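Local coordinates for protein RNA-dependent RNA polymerase (Dera Ghazi Khan orthonairovirus, PDB 6DX2) that probably removes ubiquitin from host proteins through the viral OTU cysteine protease domain present here, while the full-length L protein probably copies RNA from an RNA template, at residues 41-46 and 142-147; 64-69 and 92-97; 77-82 and 105-110; 87-92 and 101-106. One frame throughout, in Å; residues are numbered along the deposited sequence.

Contact 1: 41-46 and 142-147; sequences NCFFYS and LNLKLC
Leu144 of the strand 142-147 spreads its two methyl groups against the first turns of helix 42-52, and the whole crossing is apolar. One branch, CD1, lies 3.6 Å from CE1 of Phe43, coming obliquely at the ring. The other, CD2, rests 3.8 Å from CB of Ser46, so the leucine fork straddles two residues less than one helical turn apart. Phe43 reaches this place because its ring is turned anti to the backbone N (chi1 174°), and the two side chains cross at about a right angle. The rest of the ring rim packs on Glu104 and Ala105, and CE1 also lies by Gly101, so a large flat residue suits the junction between strand and helices.

The polar bonds of residues 41-46 run within that segment or to its neighbours, not to the strand. Ser46 OG turns back to Cys42 O at 2.8 Å, while Ser46 N reaches the same oxygen from the opposite face of its plane, again at 2.8 Å. The serine hydroxyl is thus satisfied locally, and its CB can be offered to leucine. At the helix start, Asn41 ND2 donates to Tyr45 OH over 3.1 Å, almost straight and in the plane of the amide; Asp39 also bonds this hydroxyl and Asn41 N.

Cys42 belongs to the Asp-Gly-Asn-Cys signature in which OTU proteases carry their nucleophile, and is probably that residue here. The CB of a serine, a phenyl ring and a leucine fork seat the cysteine-bearing helix on the central sheet by shape and burial, without a directional bond between the two segments.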
# COMPACT_ATOMS: atom_id res chain seq x y z
N ASN A 41 10.12 -4.04 -7.95
CA ASN A 41 8.75 -4.53 -8.01
C ASN A 41 8.14 -4.89 -6.65
O ASN A 41 7.05 -5.44 -6.63
CB ASN A 41 8.72 -5.78 -8.91
CG ASN A 41 9.32 -5.50 -10.28
OD1 ASN A 41 9.15 -4.43 -10.83
ND2 ASN A 41 10.04 -6.50 -10.85
N CYS A 42 8.88 -4.68 -5.54
CA CYS A 42 8.49 -5.22 -4.24
C CYS A 42 7.10 -4.75 -3.76
O CYS A 42 6.44 -5.52 -3.08
CB CYS A 42 9.54 -4.90 -3.17
SG CYS A 42 9.83 -3.13 -2.94
N PHE A 43 6.64 -3.53 -4.12
CA PHE A 43 5.31 -3.10 -3.73
C PHE A 43 4.30 -4.06 -4.33
O PHE A 43 3.41 -4.55 -3.64
CB PHE A 43 5.07 -1.66 -4.19
CG PHE A 43 3.66 -1.19 -3.96
CD1 PHE A 43 3.36 -0.46 -2.81
CD2 PHE A 43 2.65 -1.53 -4.84
CE1 PHE A 43 2.04 -0.04 -2.57
CE2 PHE A 43 1.31 -1.12 -4.60
CZ PHE A 43 1.03 -0.37 -3.45
N PHE A 44 4.53 -4.43 -5.60
CA PHE A 44 3.61 -5.28 -6.33
C PHE A 44 3.76 -6.73 -5.93
O PHE A 44 2.76 -7.43 -5.89
CB PHE A 44 3.82 -5.06 -7.85
CG PHE A 44 3.71 -3.56 -8.24
CD1 PHE A 44 2.46 -2.92 -8.30
CD2 PHE A 44 4.89 -2.79 -8.36
CE1 PHE A 44 2.39 -1.55 -8.61
CE2 PHE A 44 4.84 -1.45 -8.62
CZ PHE A 44 3.59 -0.81 -8.73
N TYR A 45 4.98 -7.18 -5.61
CA TYR A 45 5.14 -8.51 -5.02
C TYR A 45 4.36 -8.60 -3.73
O TYR A 45 3.73 -9.63 -3.43
CB TYR A 45 6.59 -8.78 -4.66
CG TYR A 45 7.56 -8.91 -5.83
CD1 TYR A 45 7.09 -9.15 -7.15
CD2 TYR A 45 8.91 -8.65 -5.63
CE1 TYR A 45 8.02 -9.24 -8.25
CE2 TYR A 45 9.80 -8.68 -6.69
CZ TYR A 45 9.36 -8.97 -7.98
OH TYR A 45 10.26 -9.00 -9.02
N SER A 46 4.43 -7.53 -2.92
CA SER A 46 3.84 -7.56 -1.60
C SER A 46 2.33 -7.64 -1.69
O SER A 46 1.70 -8.43 -0.95
CB SER A 46 4.29 -6.34 -0.82
OG SER A 46 5.67 -6.44 -0.50
N LEU A 142 -4.72 -4.74 3.37
CA LEU A 142 -3.36 -5.14 2.98
C LEU A 142 -2.41 -4.22 3.73
O LEU A 142 -2.29 -3.03 3.41
CB LEU A 142 -3.14 -5.05 1.48
CG LEU A 142 -4.14 -5.63 0.49
CD1 LEU A 142 -3.45 -5.74 -0.89
CD2 LEU A 142 -4.68 -6.91 0.85
N ASN A 143 -1.72 -4.81 4.69
CA ASN A 143 -0.79 -4.11 5.56
C ASN A 143 0.59 -4.25 4.96
O ASN A 143 1.09 -5.37 4.88
CB ASN A 143 -0.84 -4.71 6.96
CG ASN A 143 -2.16 -4.38 7.63
OD1 ASN A 143 -2.38 -3.22 7.95
ND2 ASN A 143 -3.11 -5.31 7.62
N LEU A 144 1.22 -3.11 4.66
CA LEU A 144 2.54 -3.10 4.03
C LEU A 144 3.50 -2.40 4.95
O LEU A 144 3.17 -1.32 5.48
CB LEU A 144 2.47 -2.32 2.68
CG LEU A 144 1.51 -2.93 1.66
CD1 LEU A 144 1.58 -2.09 0.40
CD2 LEU A 144 1.86 -4.41 1.32
N LYS A 145 4.67 -2.99 5.12
CA LYS A 145 5.73 -2.40 5.90
C LYS A 145 6.69 -1.72 4.96
O LYS A 145 7.27 -2.36 4.07
CB LYS A 145 6.47 -3.45 6.73
CG LYS A 145 7.55 -2.88 7.65
CD LYS A 145 8.18 -4.01 8.50
CE LYS A 145 9.25 -4.72 7.71
NZ LYS A 145 9.72 -5.95 8.42
N LEU A 146 6.92 -0.43 5.20
CA LEU A 146 7.90 0.33 4.44
C LEU A 146 9.08 0.57 5.34
O LEU A 146 8.97 1.31 6.32
CB LEU A 146 7.27 1.67 4.03
CG LEU A 146 6.36 1.62 2.82
CD1 LEU A 146 5.22 0.61 2.91
CD2 LEU A 146 5.77 3.04 2.62
N CYS A 147 10.20 -0.04 5.00
CA CYS A 147 11.35 0.02 5.90
C CYS A 147 12.61 0.07 5.06
O CYS A 147 12.80 -0.79 4.20
CB CYS A 147 11.35 -1.18 6.86
SG CYS A 147 12.57 -1.02 8.20

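Contact 2: 64-69 and 92-97; sequences TIASFA and DMLRNY
Met93 of helix 86-93 sends its terminal methyl onto helix 58-71, where Ala66 and Ile65 receive it. Its CG stands anti to the backbone N, and bends at chi2 (-85°) and chi3 (-69°) then fold the thioether so that CE lands on the partner helix. A long, flexible and unbranched side chain suits this task, since it can reach across and lay its methyl on the facing surface.

Ala66 gives the methyl a low surface to lie on. Its CB is 3.8 Å from Met93 CE, and CE also comes 3.7 Å from the Ala66 backbone N, an approach that the short alanine side chain permits. The same alanine CB has a looser neighbour in CD1 of Leu94, 4.3 Å away, at the margin of the interface.

Ile65 bounds the methyl from another direction: its CG2 branch makes the closest approach, 3.6 Å to Met93 CE. Because isoleucine branches at CB, CG2 can serve Met93 while CG1 runs on toward Leu108 of helix 102-112. Beyond the apolar patch, Lys62 NZ bonds Met93 O, tying this part of the chain to the same partner helix.

Both helices belong to the helical part of the OTU cysteine protease fold, which packs beside the central mixed sheet, and the methionine contact is one of the helix-helix junctions within it.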
# COMPACT_ATOMS: atom_id res chain seq x y z
N THR A 64 -4.44 -3.82 -13.35
CA THR A 64 -5.63 -3.34 -12.67
C THR A 64 -5.49 -1.87 -12.30
O THR A 64 -6.40 -1.07 -12.55
CB THR A 64 -5.89 -4.21 -11.43
OG1 THR A 64 -6.24 -5.52 -11.87
CG2 THR A 64 -7.03 -3.63 -10.66
N ILE A 65 -4.31 -1.50 -11.79
CA ILE A 65 -4.05 -0.09 -11.48
C ILE A 65 -4.14 0.75 -12.75
O ILE A 65 -4.69 1.86 -12.76
CB ILE A 65 -2.67 0.05 -10.83
CG1 ILE A 65 -2.68 -0.60 -9.46
CG2 ILE A 65 -2.25 1.55 -10.74
CD1 ILE A 65 -1.24 -0.70 -8.91
N ALA A 66 -3.59 0.23 -13.84
CA ALA A 66 -3.57 1.00 -15.06
C ALA A 66 -5.00 1.21 -15.56
O ALA A 66 -5.32 2.28 -16.07
CB ALA A 66 -2.71 0.29 -16.10
N SER A 67 -5.87 0.19 -15.42
CA SER A 67 -7.24 0.33 -15.90
C SER A 67 -7.97 1.39 -15.09
O SER A 67 -8.72 2.21 -15.65
CB SER A 67 -7.99 -1.01 -15.83
OG SER A 67 -8.58 -1.22 -14.55
N PHE A 68 -7.73 1.40 -13.77
CA PHE A 68 -8.35 2.43 -12.95
C PHE A 68 -7.86 3.82 -13.36
O PHE A 68 -8.65 4.75 -13.45
CB PHE A 68 -8.09 2.17 -11.46
CG PHE A 68 -8.92 3.04 -10.57
CD1 PHE A 68 -10.19 2.64 -10.17
CD2 PHE A 68 -8.45 4.30 -10.19
CE1 PHE A 68 -10.97 3.45 -9.36
CE2 PHE A 68 -9.23 5.12 -9.39
CZ PHE A 68 -10.48 4.68 -8.96
N ALA A 69 -6.54 3.97 -13.57
CA ALA A 69 -5.97 5.27 -13.94
C ALA A 69 -6.53 5.76 -15.28
O ALA A 69 -6.75 6.96 -15.46
CB ALA A 69 -4.43 5.17 -13.99
N ASP A 92 4.83 4.95 -17.31
CA ASP A 92 5.90 4.84 -16.31
C ASP A 92 5.64 3.68 -15.35
O ASP A 92 6.52 2.85 -15.12
CB ASP A 92 5.99 6.14 -15.53
CG ASP A 92 7.35 6.33 -14.89
OD1 ASP A 92 8.34 5.83 -15.47
OD2 ASP A 92 7.44 6.97 -13.81
N MET A 93 4.44 3.62 -14.77
CA MET A 93 4.15 2.62 -13.75
C MET A 93 4.27 1.21 -14.31
O MET A 93 4.66 0.29 -13.58
CB MET A 93 2.74 2.89 -13.17
CG MET A 93 2.25 1.98 -12.11
SD MET A 93 1.49 0.47 -12.80
CE MET A 93 -0.01 1.17 -13.53
N LEU A 94 3.94 1.01 -15.58
CA LEU A 94 3.93 -0.34 -16.12
C LEU A 94 5.33 -0.88 -16.38
O LEU A 94 5.48 -2.05 -16.73
CB LEU A 94 3.14 -0.37 -17.42
CG LEU A 94 1.64 -0.33 -17.14
CD1 LEU A 94 0.86 -0.06 -18.40
CD2 LEU A 94 1.21 -1.65 -16.49
N ARG A 95 6.35 -0.05 -16.26
CA ARG A 95 7.68 -0.50 -16.56
C ARG A 95 8.21 -1.34 -15.41
O ARG A 95 7.91 -1.07 -14.26
CB ARG A 95 8.60 0.69 -16.79
CG ARG A 95 8.28 1.50 -18.01
CD ARG A 95 9.46 2.37 -18.33
NE ARG A 95 10.73 1.66 -18.12
CZ ARG A 95 11.79 2.18 -17.50
NH1 ARG A 95 11.76 3.42 -17.01
NH2 ARG A 95 12.90 1.47 -17.37
N ASN A 96 9.07 -2.32 -15.73
CA ASN A 96 9.69 -3.09 -14.66
C ASN A 96 10.50 -2.17 -13.76
O ASN A 96 11.08 -1.17 -14.22
CB ASN A 96 10.63 -4.17 -15.20
CG ASN A 96 9.90 -5.37 -15.82
OD1 ASN A 96 8.74 -5.66 -15.54
ND2 ASN A 96 10.62 -6.08 -16.67
N TYR A 97 10.52 -2.52 -12.46
CA TYR A 97 11.27 -1.85 -11.42
C TYR A 97 10.77 -0.44 -11.17
O TYR A 97 11.50 0.38 -10.60
CB TYR A 97 12.79 -1.85 -11.73
CG TYR A 97 13.16 -3.21 -12.24
CD1 TYR A 97 12.97 -4.34 -11.43
CD2 TYR A 97 13.65 -3.40 -13.51
CE1 TYR A 97 13.27 -5.61 -11.89
CE2 TYR A 97 13.98 -4.67 -13.97
CZ TYR A 97 13.78 -5.76 -13.16
OH TYR A 97 14.09 -7.03 -13.61

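Contact 3: 77-82 and 105-110; sequences VQAKLN and AEILSK
Glu106 reaches from helix 102-112 to Val77 and Gln78, at the start of the short, weakly bonded helix 77-82, in a roughly antiparallel, inclined helix pair of the OTU domain. The two short axes approach to 9.7 Å, at 145° between their directions.

The polar part centres on one oxygen. Gln78 N donates to Glu106 OE1 over 2.9 Å, almost straight at 173° and through the syn lone pair. An extended glutamate, its CG anti to the backbone N, spans the gap, and N-H groups at a helix start would probably stabilise its negative charge. Water 1 extends the link, donating to OE1 at 2.6 Å and accepting from Ala79 N. Ser109 OG holds the backbone of the same glutamate by bonding Glu106 O.

Aliphatic carbons lie against the carboxylate: Val77 CB is 3.7 Å from Glu106 OE2, and the aliphatic root of Gln78 runs past OE1, its amide plane turned 70° from the carboxylate. The apolar contact is between small Ala79 and Ile107, a residue that also touches Phe68. That last meeting is a loose one, with Ala79 CB 4.3 Å from Ile107 CD1.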
# COMPACT_ATOMS: atom_id res chain seq x y z
N VAL A 77 -5.64 10.99 -7.07
CA VAL A 77 -5.26 12.32 -6.59
C VAL A 77 -3.74 12.45 -6.54
O VAL A 77 -3.16 13.44 -7.03
CB VAL A 77 -5.88 12.60 -5.21
CG1 VAL A 77 -5.37 13.91 -4.59
CG2 VAL A 77 -7.39 12.61 -5.30
N GLN A 78 -3.07 11.46 -5.94
CA GLN A 78 -1.63 11.59 -5.76
C GLN A 78 -0.91 11.44 -7.09
O GLN A 78 0.06 12.16 -7.35
CB GLN A 78 -1.12 10.57 -4.74
CG GLN A 78 -1.61 10.77 -3.30
CD GLN A 78 -1.26 12.14 -2.71
OE1 GLN A 78 -2.09 13.07 -2.68
NE2 GLN A 78 -0.03 12.27 -2.23
N ALA A 79 -1.40 10.55 -7.96
CA ALA A 79 -0.79 10.39 -9.27
C ALA A 79 -0.81 11.70 -10.05
O ALA A 79 0.17 12.03 -10.73
CB ALA A 79 -1.51 9.31 -10.06
N LYS A 80 -1.91 12.46 -9.96
CA LYS A 80 -2.05 13.76 -10.63
C LYS A 80 -1.04 14.79 -10.17
O LYS A 80 -0.78 15.75 -10.91
CB LYS A 80 -3.46 14.29 -10.39
CG LYS A 80 -4.52 13.62 -11.23
CD LYS A 80 -5.80 14.45 -11.19
CE LYS A 80 -6.72 14.03 -10.04
NZ LYS A 80 -8.05 14.76 -10.01
N LEU A 81 -0.46 14.64 -8.99
CA LEU A 81 0.59 15.56 -8.54
C LEU A 81 1.91 15.28 -9.22
O LEU A 81 2.73 16.19 -9.36
CB LEU A 81 0.79 15.46 -7.03
CG LEU A 81 -0.26 16.12 -6.15
CD1 LEU A 81 -0.36 17.59 -6.51
CD2 LEU A 81 -1.61 15.45 -6.28
N ASN A 82 2.14 14.04 -9.62
CA ASN A 82 3.41 13.58 -10.16
C ASN A 82 3.38 13.41 -11.67
O ASN A 82 4.44 13.24 -12.26
CB ASN A 82 3.79 12.23 -9.52
CG ASN A 82 4.20 12.35 -8.05
OD1 ASN A 82 4.38 13.46 -7.56
ND2 ASN A 82 4.43 11.19 -7.37
N ALA A 105 -0.94 2.76 -3.79
CA ALA A 105 -1.82 2.32 -2.72
C ALA A 105 -3.18 3.00 -2.83
O ALA A 105 -4.24 2.37 -2.70
CB ALA A 105 -1.17 2.65 -1.37
N GLU A 106 -3.17 4.29 -3.11
CA GLU A 106 -4.43 5.01 -3.27
C GLU A 106 -5.25 4.42 -4.41
O GLU A 106 -6.44 4.12 -4.25
CB GLU A 106 -4.16 6.49 -3.50
CG GLU A 106 -5.41 7.29 -3.90
CD GLU A 106 -5.12 8.76 -3.92
OE1 GLU A 106 -4.36 9.13 -4.82
OE2 GLU A 106 -5.67 9.54 -3.08
N ILE A 107 -4.60 4.19 -5.56
CA ILE A 107 -5.33 3.67 -6.73
C ILE A 107 -5.83 2.25 -6.48
O ILE A 107 -7.00 1.92 -6.74
CB ILE A 107 -4.46 3.73 -7.99
CG1 ILE A 107 -4.20 5.17 -8.40
CG2 ILE A 107 -5.17 3.04 -9.15
CD1 ILE A 107 -3.13 5.34 -9.61
N LEU A 108 -4.95 1.38 -5.97
CA LEU A 108 -5.37 -0.01 -5.79
C LEU A 108 -6.50 -0.13 -4.78
O LEU A 108 -7.36 -1.00 -4.92
CB LEU A 108 -4.17 -0.87 -5.31
CG LEU A 108 -4.33 -2.33 -5.64
CD1 LEU A 108 -4.62 -2.69 -7.03
CD2 LEU A 108 -2.97 -3.00 -5.24
N SER A 109 -6.47 0.65 -3.71
CA SER A 109 -7.57 0.60 -2.75
C SER A 109 -8.91 0.89 -3.43
O SER A 109 -9.91 0.19 -3.19
CB SER A 109 -7.31 1.58 -1.63
OG SER A 109 -7.46 2.92 -2.01
N LYS A 110 -8.93 1.91 -4.30
CA LYS A 110 -10.16 2.17 -5.04
C LYS A 110 -10.41 1.09 -6.10
O LYS A 110 -11.55 0.66 -6.29
CB LYS A 110 -10.09 3.56 -5.69
CG LYS A 110 -9.91 4.70 -4.68
CD LYS A 110 -9.48 6.03 -5.29
CE LYS A 110 -9.29 7.09 -4.16
NZ LYS A 110 -9.33 8.50 -4.69
O HOH W 1 -3.10 8.32 -6.94

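Contact 4: 87-92 and 101-106; sequences SDYRAD and GSVEAE
Tyr89 and Val103, whose CA atoms are 10.1 Å apart, mark the nearest approach of helix 86-93 to the first turn of helix 102-112, so the backbones stand well apart and the gap is spanned mainly by the long Tyr89, which meets Glu104 and the shorter Val103. The arrangement is a tyrosine-carboxylate link between two helices of the OTU fold, set beside a half-formed capping box.

Tyr89 carries the bridge. Its ring stands anti to the backbone N (chi1 171°) and extends straight toward the other helix. At its far end OH donates to Glu104 OE2 over a short 2.6 Å. The carboxylate oxygen lies at the ring edge, and the ring and carboxylate planes are only 18° apart; the donor meets OE2 on its anti side, a little out of the carboxylate plane. Tyr98 OH bonds the same oxygen, so OE2 of this buried glutamate is gripped by two hydroxyls, which probably favours a charged carboxylate. At the same outer end of the ring, the branched Val103 supplies an apolar neighbour, its CG1 3.8 Å from Tyr89 CE1 and oblique to the ring. That end therefore serves both a polar and an apolar partner. Ile65 and Ala69 of helix 58-71 also pack against the tyrosine.

Glu104 is fixed from its other oxygen too. Gly101 occupies the N-cap position, and having no side chain it cannot return the bond that a full capping box would include. The glutamate bends at chi2 to meet it, and Gly101 N donates to the anti lone pair of Glu104 OE1 at 2.9 Å.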
# COMPACT_ATOMS: atom_id res chain seq x y z
N SER A 87 -2.00 8.90 -19.30
CA SER A 87 -1.17 8.18 -20.26
C SER A 87 0.29 8.15 -19.83
O SER A 87 0.95 7.09 -19.88
CB SER A 87 -1.32 8.80 -21.65
OG SER A 87 -0.60 8.01 -22.56
N ASP A 88 0.83 9.31 -19.42
CA ASP A 88 2.18 9.36 -18.86
C ASP A 88 2.32 8.47 -17.63
O ASP A 88 3.31 7.74 -17.49
CB ASP A 88 2.55 10.80 -18.49
CG ASP A 88 2.62 11.72 -19.70
OD1 ASP A 88 2.70 11.22 -20.85
OD2 ASP A 88 2.58 12.95 -19.49
N TYR A 89 1.33 8.51 -16.71
CA TYR A 89 1.41 7.70 -15.51
C TYR A 89 1.47 6.23 -15.87
O TYR A 89 2.33 5.47 -15.36
CB TYR A 89 0.22 7.97 -14.58
CG TYR A 89 0.17 6.96 -13.42
CD1 TYR A 89 1.15 6.95 -12.43
CD2 TYR A 89 -0.83 6.01 -13.35
CE1 TYR A 89 1.14 6.03 -11.44
CE2 TYR A 89 -0.85 5.09 -12.32
CZ TYR A 89 0.14 5.10 -11.37
OH TYR A 89 0.11 4.19 -10.34
N ARG A 90 0.56 5.78 -16.75
CA ARG A 90 0.50 4.35 -17.00
C ARG A 90 1.77 3.85 -17.67
O ARG A 90 2.25 2.76 -17.34
CB ARG A 90 -0.72 3.99 -17.85
CG ARG A 90 -2.00 4.16 -17.06
CD ARG A 90 -3.19 3.92 -18.01
NE ARG A 90 -3.70 5.15 -18.61
CZ ARG A 90 -3.79 5.36 -19.92
NH1 ARG A 90 -3.39 4.41 -20.76
NH2 ARG A 90 -4.27 6.51 -20.38
N ALA A 91 2.36 4.65 -18.56
CA ALA A 91 3.56 4.21 -19.26
C ALA A 91 4.74 4.06 -18.29
O ALA A 91 5.55 3.13 -18.42
CB ALA A 91 3.92 5.21 -20.37
N ASP A 92 4.83 4.95 -17.31
CA ASP A 92 5.90 4.84 -16.31
C ASP A 92 5.64 3.68 -15.35
O ASP A 92 6.52 2.85 -15.12
CB ASP A 92 5.99 6.14 -15.53
CG ASP A 92 7.35 6.33 -14.89
OD1 ASP A 92 8.34 5.83 -15.47
OD2 ASP A 92 7.44 6.97 -13.81
N GLY A 101 4.27 2.94 -4.36
CA GLY A 101 4.13 3.60 -3.09
C GLY A 101 2.73 4.11 -2.92
O GLY A 101 1.79 3.51 -3.41
N SER A 102 2.63 5.27 -2.28
CA SER A 102 1.30 5.80 -1.91
C SER A 102 0.44 6.07 -3.12
O SER A 102 -0.79 5.95 -3.04
CB SER A 102 1.50 7.06 -1.06
OG SER A 102 2.13 8.03 -1.81
N VAL A 103 1.03 6.47 -4.26
CA VAL A 103 0.24 6.71 -5.48
C VAL A 103 -0.52 5.45 -5.87
O VAL A 103 -1.72 5.49 -6.14
CB VAL A 103 1.15 7.17 -6.62
CG1 VAL A 103 0.38 7.14 -7.93
CG2 VAL A 103 1.66 8.57 -6.36
N GLU A 104 0.19 4.31 -5.85
CA GLU A 104 -0.40 3.02 -6.18
C GLU A 104 -1.28 2.48 -5.05
O GLU A 104 -2.25 1.79 -5.33
CB GLU A 104 0.72 2.00 -6.48
CG GLU A 104 1.37 2.33 -7.82
CD GLU A 104 2.21 3.57 -7.76
OE1 GLU A 104 2.88 3.84 -6.72
OE2 GLU A 104 2.14 4.33 -8.76
N ALA A 105 -0.94 2.76 -3.79
CA ALA A 105 -1.82 2.32 -2.72
C ALA A 105 -3.18 3.00 -2.83
O ALA A 105 -4.24 2.37 -2.70
CB ALA A 105 -1.17 2.65 -1.37
N GLU A 106 -3.17 4.29 -3.11
CA GLU A 106 -4.43 5.01 -3.27
C GLU A 106 -5.25 4.42 -4.41
O GLU A 106 -6.44 4.12 -4.25
CB GLU A 106 -4.16 6.49 -3.50
CG GLU A 106 -5.41 7.29 -3.90
CD GLU A 106 -5.12 8.76 -3.92
OE1 GLU A 106 -4.36 9.13 -4.82
OE2 GLU A 106 -5.67 9.54 -3.08

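How the contacts relate
All four contacts are buried, but contact 1 lies nearest the chain centre and alone joins a helix to the central sheet; contacts 2, 3 and 4 tie together the helices beside it. Contact 2 is farthest out, its centre about 14 Å from the chain centre, with contacts 3 and 4 between. Contacts 2 and 4 share helix 86-93, and contacts 3 and 4 share helix 102-112, so contact 4 connects the helix pair of contact 2 with that of contact 3. Chemistry differs too: contacts 1 and 2 are apolar, whereas contacts 3 and 4 each add a buried glutamate bonded across the helices. Asn41 OD1 probably bonds Tyr97 N, linking contact 1 to the loop of contact 2.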